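Side-chain contacts in uncharacterized protein (Leishmania major, PDB 2B4W), which is of unknown function but belongs to a family grouped with the beta-fructosidases, which hints at a link to carbohydrate chemistry: residues A[79-84]-A[111-116]; A[147-152]-A[176-181]; A[194-199]-A[204-209]. One frame throughout, in Å; residues are numbered along the deposited sequence.

Interaction 1 (A[79-84]-A[111-116]); sequences WELEDP and YGYFYR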
ATOM      1  N   TRP A  79       8.666  10.196 -10.935  1.00 28.69           N
ATOM      2  CA  TRP A  79       9.467  10.203  -9.719  1.00 26.04           C
ATOM      3  C   TRP A  79      10.404   9.000  -9.774  1.00 20.86           C
ATOM      4  O   TRP A  79      10.009   7.942 -10.263  1.00 19.77           O
ATOM      5  CB  TRP A  79       8.591  10.194  -8.460  1.00 20.55           C
ATOM      6  CG  TRP A  79       7.640  11.356  -8.405  1.00 25.53           C
ATOM      7  CD1 TRP A  79       7.845  12.511  -7.696  1.00 26.72           C
ATOM      8  CD2 TRP A  79       6.367  11.516  -9.053  1.00 19.19           C
ATOM      9  NE1 TRP A  79       6.788  13.363  -7.868  1.00 24.36           N
ATOM     10  CE2 TRP A  79       5.860  12.783  -8.692  1.00 24.25           C
ATOM     11  CE3 TRP A  79       5.595  10.720  -9.901  1.00 28.58           C
ATOM     12  CZ2 TRP A  79       4.631  13.239  -9.157  1.00 19.10           C
ATOM     13  CZ3 TRP A  79       4.373  11.154 -10.372  1.00 22.11           C
ATOM     14  CH2 TRP A  79       3.906  12.423  -9.988  1.00 24.92           C
ATOM     15  N   GLU A  80      11.638   9.169  -9.299  1.00 25.43           N
ATOM     16  CA  GLU A  80      12.630   8.107  -9.292  1.00 31.86           C
ATOM     17  C   GLU A  80      12.484   7.267  -8.031  1.00 31.18           C
ATOM     18  O   GLU A  80      13.302   7.375  -7.123  1.00 24.96           O
ATOM     19  CB  GLU A  80      14.080   8.613  -9.324  1.00 27.65           C
ATOM     20  CG  GLU A  80      14.311   9.592 -10.449  1.00 22.70           C
ATOM     21  CD  GLU A  80      14.143   8.963 -11.816  1.00 21.41           C
ATOM     22  OE1 GLU A  80      14.675   7.854 -12.016  1.00 34.35           O
ATOM     23  OE2 GLU A  80      13.469   9.577 -12.672  1.00 36.97           O
ATOM     24  N   LEU A  81      11.423   6.473  -8.006  1.00 31.75           N
ATOM     25  CA  LEU A  81      11.122   5.628  -6.875  1.00 19.08           C
ATOM     26  C   LEU A  81      10.452   4.336  -7.330  1.00 16.81           C
ATOM     27  O   LEU A  81      10.010   4.270  -8.469  1.00 19.29           O
ATOM     28  CB  LEU A  81      10.185   6.359  -5.887  1.00 25.75           C
ATOM     29  CG  LEU A  81      10.531   7.764  -5.432  1.00 20.16           C
ATOM     30  CD1 LEU A  81       9.294   8.551  -5.017  1.00 28.18           C
ATOM     31  CD2 LEU A  81      11.542   7.733  -4.288  1.00 24.49           C
ATOM     32  N   GLU A  82      10.373   3.387  -6.408  1.00 25.81           N
ATOM     33  CA  GLU A  82       9.604   2.170  -6.418  1.00 27.33           C
ATOM     34  C   GLU A  82       8.420   2.236  -5.442  1.00 25.43           C
ATOM     35  O   GLU A  82       8.436   3.040  -4.511  1.00 23.69           O
ATOM     36  CB  GLU A  82      10.457   0.949  -6.017  1.00 26.61           C
ATOM     37  CG  GLU A  82      11.824   0.913  -6.684  1.00 22.91           C
ATOM     38  CD  GLU A  82      12.633  -0.314  -6.318  1.00 33.13           C
ATOM     39  OE1 GLU A  82      12.433  -0.879  -5.218  1.00 25.33           O
ATOM     40  OE2 GLU A  82      13.471  -0.703  -7.156  1.00 32.23           O
ATOM     41  N   ASP A  83       7.436   1.369  -5.634  1.00 23.19           N
ATOM     42  CA  ASP A  83       6.334   1.138  -4.706  1.00 21.57           C
ATOM     43  C   ASP A  83       5.744   2.414  -4.112  1.00 26.71           C
ATOM     44  O   ASP A  83       5.938   2.666  -2.917  1.00 23.53           O
ATOM     45  CB  ASP A  83       6.794   0.273  -3.542  1.00 21.11           C
ATOM     46  CG  ASP A  83       7.393  -1.036  -4.022  1.00 22.47           C
ATOM     47  OD1 ASP A  83       7.167  -1.342  -5.208  1.00 28.12           O
ATOM     48  OD2 ASP A  83       8.065  -1.705  -3.215  1.00 23.14           O
ATOM     49  N   PRO A  84       5.051   3.191  -4.928  1.00 19.75           N
ATOM     50  CA  PRO A  84       4.502   4.458  -4.416  1.00 24.35           C
ATOM     51  C   PRO A  84       3.345   4.223  -3.437  1.00 19.95           C
ATOM     52  O   PRO A  84       2.728   3.162  -3.407  1.00 17.48           O
ATOM     53  CB  PRO A  84       4.029   5.159  -5.672  1.00 19.34           C
ATOM     54  CG  PRO A  84       3.825   4.086  -6.678  1.00  9.58           C
ATOM     55  CD  PRO A  84       4.710   2.933  -6.339  1.00 14.04           C
ATOM     56  N   TYR A 111      15.891   3.985   0.899  1.00 27.45           N
ATOM     57  CA  TYR A 111      15.187   4.856   1.804  1.00 35.21           C
ATOM     58  C   TYR A 111      13.710   5.013   1.411  1.00 36.59           C
ATOM     59  O   TYR A 111      13.410   4.932   0.223  1.00 27.67           O
ATOM     60  CB  TYR A 111      15.756   6.279   1.824  1.00 38.47           C
ATOM     61  CG  TYR A 111      17.231   6.373   2.112  1.00 44.69           C
ATOM     62  CD1 TYR A 111      18.169   6.110   1.121  1.00 47.65           C
ATOM     63  CD2 TYR A 111      17.682   6.736   3.375  1.00 39.32           C
ATOM     64  CE1 TYR A 111      19.518   6.193   1.386  1.00 44.56           C
ATOM     65  CE2 TYR A 111      19.036   6.825   3.647  1.00 33.51           C
ATOM     66  CZ  TYR A 111      19.945   6.553   2.651  1.00 39.85           C
ATOM     67  OH  TYR A 111      21.300   6.642   2.910  1.00 56.19           O
ATOM     68  N   GLY A 112      12.889   5.240   2.424  1.00 27.37           N
ATOM     69  CA  GLY A 112      11.528   5.741   2.234  1.00 28.56           C
ATOM     70  C   GLY A 112      11.611   7.272   2.146  1.00 27.30           C
ATOM     71  O   GLY A 112      11.987   7.876   3.152  1.00 34.53           O
ATOM     72  N   TYR A 113      11.293   7.851   1.004  1.00 29.13           N
ATOM     73  CA  TYR A 113      11.234   9.268   0.708  1.00 31.26           C
ATOM     74  C   TYR A 113       9.798   9.807   0.787  1.00 41.59           C
ATOM     75  O   TYR A 113       8.894   9.150   0.258  1.00 32.89           O
ATOM     76  CB  TYR A 113      11.742   9.587  -0.696  1.00 30.23           C
ATOM     77  CG  TYR A 113      13.198   9.882  -0.895  1.00 31.79           C
ATOM     78  CD1 TYR A 113      14.188   9.433  -0.031  1.00 32.71           C
ATOM     79  CD2 TYR A 113      13.573  10.639  -2.005  1.00 43.26           C
ATOM     80  CE1 TYR A 113      15.517   9.736  -0.269  1.00 40.41           C
ATOM     81  CE2 TYR A 113      14.898  10.942  -2.248  1.00 45.40           C
ATOM     82  CZ  TYR A 113      15.861  10.485  -1.372  1.00 47.21           C
ATOM     83  OH  TYR A 113      17.175  10.798  -1.636  1.00 47.70           O
ATOM     84  N   PHE A 114       9.634  10.969   1.409  1.00 31.49           N
ATOM     85  CA  PHE A 114       8.336  11.584   1.665  1.00 25.43           C
ATOM     86  C   PHE A 114       8.294  12.998   1.083  1.00 28.55           C
ATOM     87  O   PHE A 114       9.249  13.759   1.230  1.00 26.40           O
ATOM     88  CB  PHE A 114       7.997  11.663   3.158  1.00 23.06           C
ATOM     89  CG  PHE A 114       7.622  10.332   3.786  1.00 35.15           C
ATOM     90  CD1 PHE A 114       8.600   9.461   4.233  1.00 30.73           C
ATOM     91  CD2 PHE A 114       6.282   9.995   3.913  1.00 37.75           C
ATOM     92  CE1 PHE A 114       8.242   8.255   4.801  1.00 31.52           C
ATOM     93  CE2 PHE A 114       5.923   8.794   4.494  1.00 31.10           C
ATOM     94  CZ  PHE A 114       6.901   7.928   4.918  1.00 16.13           C
ATOM     95  N   TYR A 115       7.186  13.295   0.448  1.00 19.61           N
ATOM     96  CA  TYR A 115       6.836  14.492  -0.280  1.00 24.06           C
ATOM     97  C   TYR A 115       5.464  14.957   0.207  1.00 28.06           C
ATOM     98  O   TYR A 115       4.632  14.124   0.581  1.00 23.29           O
ATOM     99  CB  TYR A 115       6.735  14.303  -1.793  1.00 19.79           C
ATOM    100  CG  TYR A 115       7.928  13.656  -2.438  1.00 21.56           C
ATOM    101  CD1 TYR A 115       8.197  12.319  -2.189  1.00 23.89           C
ATOM    102  CD2 TYR A 115       8.773  14.369  -3.279  1.00 32.78           C
ATOM    103  CE1 TYR A 115       9.283  11.698  -2.762  1.00 33.01           C
ATOM    104  CE2 TYR A 115       9.875  13.755  -3.862  1.00 32.81           C
ATOM    105  CZ  TYR A 115      10.112  12.420  -3.593  1.00 41.85           C
ATOM    106  OH  TYR A 115      11.184  11.756  -4.146  1.00 53.32           O
ATOM    107  N   ARG A 116       5.265  16.260   0.172  1.00 27.73           N
ATOM    108  CA  ARG A 116       3.958  16.787   0.585  1.00 21.17           C
ATOM    109  C   ARG A 116       3.464  17.779  -0.456  1.00 26.28           C
ATOM    110  O   ARG A 116       4.233  18.359  -1.232  1.00 20.68           O
ATOM    111  CB  ARG A 116       4.021  17.432   1.964  1.00 25.55           C
ATOM    112  CG  ARG A 116       4.976  18.614   2.055  1.00 30.18           C
ATOM    113  CD  ARG A 116       5.261  18.952   3.521  1.00 28.60           C
ATOM    114  NE  ARG A 116       4.125  19.671   4.095  1.00 34.65           N
ATOM    115  CZ  ARG A 116       3.843  19.794   5.385  1.00 47.89           C
ATOM    116  NH1 ARG A 116       4.621  19.248   6.312  1.00 42.43           N
ATOM    117  NH2 ARG A 116       2.762  20.480   5.749  1.00 46.48           N
TER
HETATM  118  O   HOH W   1      12.318  11.682  -7.292  1.00 41.05           O
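Leu81 and Tyr115 reach for each other from opposite directions, and the two methyls of the leucine meet the phenol end of the ring. CD1 of Leu81 lies 3.9 Å from CE1 of Tyr115, and CD2 is 4.0 Å from CB of Tyr113, whose side chain crosses that of Leu81 at about a right angle. In Tyr115 the ring carbon CG is anti to the carbonyl carbon (chi1 -52°), which sends the ring out toward 79-84. Its hydroxyl ends in plane at the edge of the Tyr113 ring. Trp79 comes to Tyr115 in a T-shaped pair, the indole edge pointing at the tyrosine face with the planes at 75°; CD1 of Trp79 is 4.5 Å from CE2 of Tyr115. The polar link is loose: one water accepts from Glu80 N at 3.3 Å and makes only a weak bond with Tyr115 OH. Glu80 centres an inverse gamma turn that carries the chain from Trp79 to Leu81. The loop 79-84 thus leans on strand 110-116, Leu81 also touching Arg99 of strand 92-100, while Trp79 packs on Val60 of strand 59-67 and Tyr115 on Leu122 of strand 121-127.

Interaction 2 (A[147-152]-A[176-181]); sequences VFSRPR and AKAPPL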
ATOM      1  N   VAL A 147       2.516   6.409  12.895  1.00 25.55           N
ATOM      2  CA  VAL A 147       3.549   6.001  11.947  1.00 18.34           C
ATOM      3  C   VAL A 147       3.928   4.535  12.149  1.00 24.19           C
ATOM      4  O   VAL A 147       4.204   4.063  13.251  1.00 21.77           O
ATOM      5  CB  VAL A 147       4.817   6.877  12.021  1.00 22.26           C
ATOM      6  CG1 VAL A 147       5.725   6.565  10.831  1.00 34.18           C
ATOM      7  CG2 VAL A 147       4.485   8.365  12.059  1.00 27.20           C
ATOM      8  N   PHE A 148       3.940   3.826  11.023  1.00 22.56           N
ATOM      9  CA  PHE A 148       4.388   2.446  10.984  1.00 24.51           C
ATOM     10  C   PHE A 148       5.760   2.314  10.315  1.00 27.54           C
ATOM     11  O   PHE A 148       5.980   2.814   9.211  1.00 25.35           O
ATOM     12  CB  PHE A 148       3.432   1.561  10.192  1.00 25.46           C
ATOM     13  CG  PHE A 148       2.029   1.453  10.765  1.00 19.39           C
ATOM     14  CD1 PHE A 148       1.026   2.351  10.428  1.00 22.53           C
ATOM     15  CD2 PHE A 148       1.754   0.416  11.632  1.00 22.10           C
ATOM     16  CE1 PHE A 148      -0.254   2.235  10.950  1.00 15.23           C
ATOM     17  CE2 PHE A 148       0.479   0.297  12.154  1.00 30.66           C
ATOM     18  CZ  PHE A 148      -0.521   1.186  11.799  1.00 18.96           C
ATOM     19  N   SER A 149       6.664   1.624  10.988  1.00 22.94           N
ATOM     20  CA  SER A 149       7.994   1.337  10.473  1.00 16.45           C
ATOM     21  C   SER A 149       8.103  -0.107  10.027  1.00 23.19           C
ATOM     22  O   SER A 149       7.156  -0.862  10.242  1.00 23.95           O
ATOM     23  CB  SER A 149       9.023   1.578  11.590  1.00 27.89           C
ATOM     24  OG  SER A 149       8.765   0.642  12.640  1.00 30.18           O
ATOM     25  N   ARG A 150       9.215  -0.492   9.415  1.00 30.47           N
ATOM     26  CA  ARG A 150       9.389  -1.861   8.955  1.00 24.59           C
ATOM     27  C   ARG A 150      10.864  -2.243   8.883  1.00 26.19           C
ATOM     28  O   ARG A 150      11.418  -2.434   7.797  1.00 31.66           O
ATOM     29  CB  ARG A 150       8.740  -2.085   7.581  1.00 24.28           C
ATOM     30  CG  ARG A 150       8.078  -3.440   7.417  1.00 23.53           C
ATOM     31  CD  ARG A 150       9.086  -4.588   7.418  1.00 30.76           C
ATOM     32  NE  ARG A 150       9.965  -4.421   6.269  1.00 29.79           N
ATOM     33  CZ  ARG A 150       9.992  -5.081   5.130  1.00 30.63           C
ATOM     34  NH1 ARG A 150       9.152  -6.074   4.870  1.00 30.52           N
ATOM     35  NH2 ARG A 150      10.894  -4.742   4.207  1.00 39.23           N
ATOM     36  N   PRO A 151      11.534  -2.385  10.014  1.00 23.58           N
ATOM     37  CA  PRO A 151      12.905  -2.924   9.956  1.00 30.88           C
ATOM     38  C   PRO A 151      12.930  -4.356   9.431  1.00 26.10           C
ATOM     39  O   PRO A 151      12.239  -5.254   9.892  1.00 36.43           O
ATOM     40  CB  PRO A 151      13.371  -2.877  11.413  1.00 32.22           C
ATOM     41  CG  PRO A 151      12.125  -2.788  12.227  1.00 33.00           C
ATOM     42  CD  PRO A 151      11.107  -2.061  11.381  1.00 25.11           C
ATOM     43  N   ARG A 152      13.765  -4.574   8.425  1.00 28.38           N
ATOM     44  CA  ARG A 152      13.984  -5.921   7.912  1.00 41.54           C
ATOM     45  C   ARG A 152      15.466  -6.172   7.654  1.00 47.79           C
ATOM     46  O   ARG A 152      16.100  -5.427   6.900  1.00 47.43           O
ATOM     47  CB  ARG A 152      13.188  -6.144   6.629  1.00 37.34           C
ATOM     48  CG  ARG A 152      13.337  -7.530   6.032  1.00 50.20           C
ATOM     49  CD  ARG A 152      12.819  -7.602   4.603  1.00 52.16           C
ATOM     50  NE  ARG A 152      12.906  -8.958   4.074  1.00 47.18           N
ATOM     51  CZ  ARG A 152      12.766  -9.290   2.802  1.00 49.66           C
ATOM     52  NH1 ARG A 152      12.517  -8.381   1.869  1.00 55.64           N
ATOM     53  NH2 ARG A 152      12.873 -10.565   2.451  1.00 40.75           N
ATOM     54  N   ALA A 176      13.025   4.821  13.021  1.00 34.73           N
ATOM     55  CA  ALA A 176      13.867   3.731  13.473  1.00 44.14           C
ATOM     56  C   ALA A 176      13.587   3.272  14.895  1.00 45.92           C
ATOM     57  O   ALA A 176      13.637   2.081  15.207  1.00 55.61           O
ATOM     58  CB  ALA A 176      15.325   4.188  13.371  1.00 58.95           C
ATOM     59  N   LYS A 177      13.305   4.211  15.794  1.00 38.52           N
ATOM     60  CA  LYS A 177      13.126   3.829  17.190  1.00 45.15           C
ATOM     61  C   LYS A 177      11.694   3.422  17.501  1.00 50.56           C
ATOM     62  O   LYS A 177      11.353   3.137  18.657  1.00 45.02           O
ATOM     63  N   ALA A 178      10.843   3.403  16.473  1.00 48.52           N
ATOM     64  CA  ALA A 178       9.454   3.013  16.740  1.00 41.68           C
ATOM     65  C   ALA A 178       9.420   1.616  17.359  1.00 30.17           C
ATOM     66  O   ALA A 178      10.064   0.714  16.811  1.00 38.97           O
ATOM     67  CB  ALA A 178       8.613   3.090  15.483  1.00 25.66           C
ATOM     68  N   PRO A 179       8.739   1.429  18.483  1.00 27.34           N
ATOM     69  CA  PRO A 179       8.713   0.097  19.091  1.00 27.95           C
ATOM     70  C   PRO A 179       7.871  -0.815  18.197  1.00 41.46           C
ATOM     71  O   PRO A 179       6.983  -0.313  17.514  1.00 31.59           O
ATOM     72  CB  PRO A 179       8.017   0.267  20.435  1.00 30.73           C
ATOM     73  CG  PRO A 179       7.974   1.736  20.662  1.00 36.50           C
ATOM     74  CD  PRO A 179       7.934   2.364  19.289  1.00 32.69           C
ATOM     75  N   PRO A 180       8.227  -2.090  18.264  1.00 45.66           N
ATOM     76  CA  PRO A 180       7.585  -3.125  17.467  1.00 35.50           C
ATOM     77  C   PRO A 180       6.188  -3.458  17.956  1.00 26.45           C
ATOM     78  O   PRO A 180       5.825  -3.341  19.118  1.00 33.75           O
ATOM     79  CB  PRO A 180       8.492  -4.348  17.679  1.00 42.65           C
ATOM     80  CG  PRO A 180       9.044  -4.113  19.053  1.00 44.75           C
ATOM     81  CD  PRO A 180       9.305  -2.636  19.113  1.00 44.98           C
ATOM     82  N   LEU A 181       5.383  -3.904  16.988  1.00 31.59           N
ATOM     83  CA  LEU A 181       4.104  -4.494  17.309  1.00 30.64           C
ATOM     84  C   LEU A 181       4.285  -6.002  17.034  1.00 31.73           C
ATOM     85  O   LEU A 181       5.133  -6.322  16.202  1.00 38.16           O
ATOM     86  CB  LEU A 181       2.944  -3.951  16.507  1.00 39.29           C
ATOM     87  CG  LEU A 181       2.653  -2.450  16.516  1.00 24.49           C
ATOM     88  CD1 LEU A 181       1.697  -2.089  15.394  1.00 22.50           C
ATOM     89  CD2 LEU A 181       2.081  -2.013  17.847  1.00 23.25           C
TER
HETATM   90  O   HOH W   2      10.541  -0.232  14.510  1.00 36.23           O
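Ser149 and Ala178 face each other where the two segments come closest, their CA atoms 6.6 Å apart, and the polar link between them is a water. That water lies 2.7 Å from OG of Ser149 and donates to the carbonyl O of Ala178, modelled at 2.5 Å. The serine hydroxyl is set between the backbone N and the carbonyl carbon (chi1 64°), a position from which it meets both the water and the methyl of the alanine. No direct hydrogen bond crosses between the segments.

Van der Waals contact makes up the rest. CB of Ala178 rests 3.8 Å from OG of Ser149, an apolar methyl against the hydroxyl. Further along, CD1 of Leu181 comes to 4.2 Å from CE2 of Phe148, approaching the ring obliquely. Phe148 leaves its backbone away from 176-181, yet its ring swings back near enough to touch. Phe161, on the intervening strand 159-164, meets the Phe148 ring and also touches Leu181, while Val162 of the same strand lies against Ala178.

Charge lies to one side of the contact, where Arg150 makes a salt bridge with Asp134 and a hydrogen bond to Gly190 O.

The chemistry is that of a modest contact, with no pairing of charges between the segments: the water gives Ser149 OG and Ala178 O a shared partner, and the apolar touch of Phe148 on Leu181 spans strand 159-164, so strand 145-149 is joined to Ala178 and to the short strand 180-181 without direct bonding.

Interaction 3 (A[194-199]-A[204-209]); sequences QAYLLS and GCIGHY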
ATOM      1  N   GLN A 194      -1.334   0.280   3.416  1.00 15.41           N
ATOM      2  CA  GLN A 194      -2.261   1.392   3.580  1.00 15.96           C
ATOM      3  C   GLN A 194      -2.956   1.233   4.937  1.00 17.37           C
ATOM      4  O   GLN A 194      -3.531   0.163   5.205  1.00 18.81           O
ATOM      5  CB  GLN A 194      -3.252   1.468   2.422  1.00 11.59           C
ATOM      6  CG  GLN A 194      -4.086   2.750   2.349  1.00 11.50           C
ATOM      7  CD  GLN A 194      -3.225   3.906   1.884  1.00 15.81           C
ATOM      8  OE1 GLN A 194      -2.277   3.703   1.126  1.00 17.22           O
ATOM      9  NE2 GLN A 194      -3.518   5.117   2.330  1.00 19.46           N
ATOM     10  N   ALA A 195      -2.860   2.297   5.730  1.00 17.97           N
ATOM     11  CA  ALA A 195      -3.557   2.461   6.998  1.00 17.79           C
ATOM     12  C   ALA A 195      -4.759   3.400   6.896  1.00 19.95           C
ATOM     13  O   ALA A 195      -4.797   4.420   6.218  1.00 21.67           O
ATOM     14  CB  ALA A 195      -2.624   2.933   8.105  1.00 24.62           C
ATOM     15  N   TYR A 196      -5.808   3.021   7.620  1.00 23.60           N
ATOM     16  CA  TYR A 196      -7.100   3.677   7.659  1.00 19.97           C
ATOM     17  C   TYR A 196      -7.512   3.997   9.090  1.00 23.56           C
ATOM     18  O   TYR A 196      -7.267   3.164   9.964  1.00 20.43           O
ATOM     19  CB  TYR A 196      -8.195   2.783   7.054  1.00 15.06           C
ATOM     20  CG  TYR A 196      -7.909   2.465   5.591  1.00 13.74           C
ATOM     21  CD1 TYR A 196      -7.043   1.461   5.221  1.00 18.14           C
ATOM     22  CD2 TYR A 196      -8.519   3.227   4.595  1.00 17.40           C
ATOM     23  CE1 TYR A 196      -6.783   1.175   3.890  1.00 20.02           C
ATOM     24  CE2 TYR A 196      -8.263   2.957   3.271  1.00 13.92           C
ATOM     25  CZ  TYR A 196      -7.399   1.934   2.926  1.00 10.30           C
ATOM     26  OH  TYR A 196      -7.144   1.685   1.591  1.00 15.13           O
ATOM     27  N   LEU A 197      -8.135   5.155   9.274  1.00 16.19           N
ATOM     28  CA  LEU A 197      -8.739   5.478  10.556  1.00 21.40           C
ATOM     29  C   LEU A 197     -10.181   4.978  10.587  1.00 22.68           C
ATOM     30  O   LEU A 197     -10.971   5.260   9.690  1.00 21.09           O
ATOM     31  CB  LEU A 197      -8.742   6.977  10.842  1.00 15.59           C
ATOM     32  CG  LEU A 197      -9.546   7.446  12.069  1.00 18.77           C
ATOM     33  CD1 LEU A 197      -8.878   6.924  13.330  1.00 27.15           C
ATOM     34  CD2 LEU A 197      -9.672   8.963  12.110  1.00 20.79           C
ATOM     35  N   LEU A 198     -10.489   4.242  11.639  1.00 20.18           N
ATOM     36  CA  LEU A 198     -11.810   3.690  11.864  1.00 18.13           C
ATOM     37  C   LEU A 198     -12.592   4.491  12.881  1.00 26.78           C
ATOM     38  O   LEU A 198     -12.035   5.044  13.825  1.00 23.72           O
ATOM     39  CB  LEU A 198     -11.672   2.239  12.366  1.00 20.69           C
ATOM     40  CG  LEU A 198     -10.853   1.318  11.461  1.00 21.95           C
ATOM     41  CD1 LEU A 198     -10.861  -0.123  11.968  1.00 32.14           C
ATOM     42  CD2 LEU A 198     -11.387   1.383  10.039  1.00 13.85           C
ATOM     43  N   SER A 199     -13.907   4.540  12.741  1.00 22.90           N
ATOM     44  CA  SER A 199     -14.774   5.253  13.649  1.00 24.65           C
ATOM     45  C   SER A 199     -14.567   4.869  15.112  1.00 29.86           C
ATOM     46  O   SER A 199     -14.947   5.653  15.994  1.00 32.30           O
ATOM     47  CB  SER A 199     -16.245   4.985  13.279  1.00 25.06           C
ATOM     48  OG  SER A 199     -16.449   3.617  13.590  1.00 23.31           O
ATOM     49  N   GLY A 204      -7.318   0.506  10.990  1.00 21.89           N
ATOM     50  CA  GLY A 204      -7.427  -0.531  10.001  1.00 19.40           C
ATOM     51  C   GLY A 204      -6.209  -0.541   9.092  1.00 22.00           C
ATOM     52  O   GLY A 204      -5.966   0.406   8.346  1.00 19.28           O
ATOM     53  N   CYS A 205      -5.418  -1.616   9.138  1.00 24.76           N
ATOM     54  CA  CYS A 205      -4.333  -1.722   8.173  1.00 21.86           C
ATOM     55  C   CYS A 205      -4.567  -2.801   7.121  1.00 17.45           C
ATOM     56  O   CYS A 205      -5.041  -3.926   7.377  1.00 16.37           O
ATOM     57  CB  CYS A 205      -2.988  -1.993   8.851  1.00 24.64           C
ATOM     58  SG  CYS A 205      -2.622  -0.938  10.263  1.00 28.94           S
ATOM     59  N   ILE A 206      -4.178  -2.412   5.893  1.00 17.58           N
ATOM     60  CA  ILE A 206      -4.085  -3.320   4.764  1.00 21.00           C
ATOM     61  C   ILE A 206      -2.618  -3.525   4.450  1.00 19.71           C
ATOM     62  O   ILE A 206      -1.893  -2.552   4.255  1.00 17.38           O
ATOM     63  CB  ILE A 206      -4.834  -2.770   3.540  1.00 22.34           C
ATOM     64  CG1 ILE A 206      -6.326  -2.548   3.812  1.00 18.60           C
ATOM     65  CG2 ILE A 206      -4.629  -3.633   2.304  1.00 20.03           C
ATOM     66  CD1 ILE A 206      -7.034  -3.848   4.153  1.00 12.23           C
ATOM     67  N   GLY A 207      -2.120  -4.758   4.405  1.00 22.42           N
ATOM     68  CA  GLY A 207      -0.694  -4.906   4.089  1.00 13.89           C
ATOM     69  C   GLY A 207      -0.337  -6.237   3.480  1.00 15.49           C
ATOM     70  O   GLY A 207      -1.155  -6.868   2.822  1.00 27.29           O
ATOM     71  N   HIS A 208       0.900  -6.676   3.708  1.00 16.55           N
ATOM     72  CA  HIS A 208       1.384  -7.927   3.153  1.00 14.24           C
ATOM     73  C   HIS A 208       1.971  -8.817   4.248  1.00 20.19           C
ATOM     74  O   HIS A 208       2.607  -8.306   5.174  1.00 31.08           O
ATOM     75  CB  HIS A 208       2.404  -7.690   2.048  1.00 14.97           C
ATOM     76  CG  HIS A 208       3.707  -7.024   2.282  1.00 23.01           C
ATOM     77  ND1 HIS A 208       3.875  -5.660   2.381  1.00 24.75           N
ATOM     78  CD2 HIS A 208       4.961  -7.544   2.400  1.00 24.99           C
ATOM     79  CE1 HIS A 208       5.156  -5.377   2.574  1.00 29.65           C
ATOM     80  NE2 HIS A 208       5.843  -6.509   2.591  1.00 23.53           N
ATOM     81  N   TYR A 209       1.729 -10.113   4.104  1.00 22.32           N
ATOM     82  CA  TYR A 209       2.338 -11.113   4.992  1.00 25.74           C
ATOM     83  C   TYR A 209       3.164 -12.007   4.068  1.00 28.55           C
ATOM     84  O   TYR A 209       2.692 -12.392   2.998  1.00 29.14           O
ATOM     85  CB  TYR A 209       1.352 -11.894   5.836  1.00 29.26           C
ATOM     86  CG  TYR A 209       1.946 -12.524   7.082  1.00 31.59           C
ATOM     87  CD1 TYR A 209       2.638 -13.728   7.034  1.00 37.39           C
ATOM     88  CD2 TYR A 209       1.824 -11.910   8.316  1.00 28.16           C
ATOM     89  CE1 TYR A 209       3.181 -14.295   8.171  1.00 35.88           C
ATOM     90  CE2 TYR A 209       2.360 -12.466   9.466  1.00 40.96           C
ATOM     91  CZ  TYR A 209       3.042 -13.665   9.392  1.00 38.48           C
ATOM     92  OH  TYR A 209       3.580 -14.223  10.539  1.00 34.60           O
TER
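The carbonyl O of Gly204 is approached by three groups of the opposite strand. Tyr196 N donates to it at 2.7 Å, in the carbonyl plane, with a bent N-H...O angle of 146°. CA of Ala195 adds a CA-H...O contact at 3.4 Å, and the Tyr196 ring brings its edge up in plane, CD1 standing 3.5 Å from the same oxygen. Gly204 N returns a bond to Tyr196 O at 2.8 Å. At the next hydrogen-bonded pair, Gln194 and Ile206 exchange straighter bonds, the shorter being Ile206 N to Gln194 O at 2.7 Å. Leu198 lays CG 3.7 Å from Gly204 N and packs its side chain against the glycine backbone. With its CG anti to the carbonyl carbon (chi1 -61°), the Tyr196 ring reaches along the face it shares with Ile206, where CE1 of Tyr196 touches CG1 of Ile206 at 3.8 Å; its hydroxyl bonds Ile269 O. On the other face Ala195 and Cys205, a non-hydrogen-bonded pair, turn toward Phe148. The paired bonds are those of antiparallel strands, and since 188-198 and 203-211 follow each other directly they form a beta hairpin, consistent with part of a beta-propeller blade as in the beta-fructosidase clan.

In the fold
Interactions 2 and 3 touch, their centres 15 Å apart: CZ of Phe148 packs 3.4 Å from SG of Cys205, and CE1 of Phe148 lies 3.8 Å from CB of Ala195. Arg150 also comes near His208, NH1 to NE2 at 4.0 Å, as packing. Interaction 1 has its centre about 18 Å from that of interaction 2 and about 20 Å from that of interaction 3, with nearest atoms about 6 Å and about 7 Å apart and no touch. Strand 110-116, strand 145-149 and the hairpin 188-211 lie in three different antiparallel sheets, probably propeller blades, with loop 79-84 leading into the first. No ligand or active site is established here.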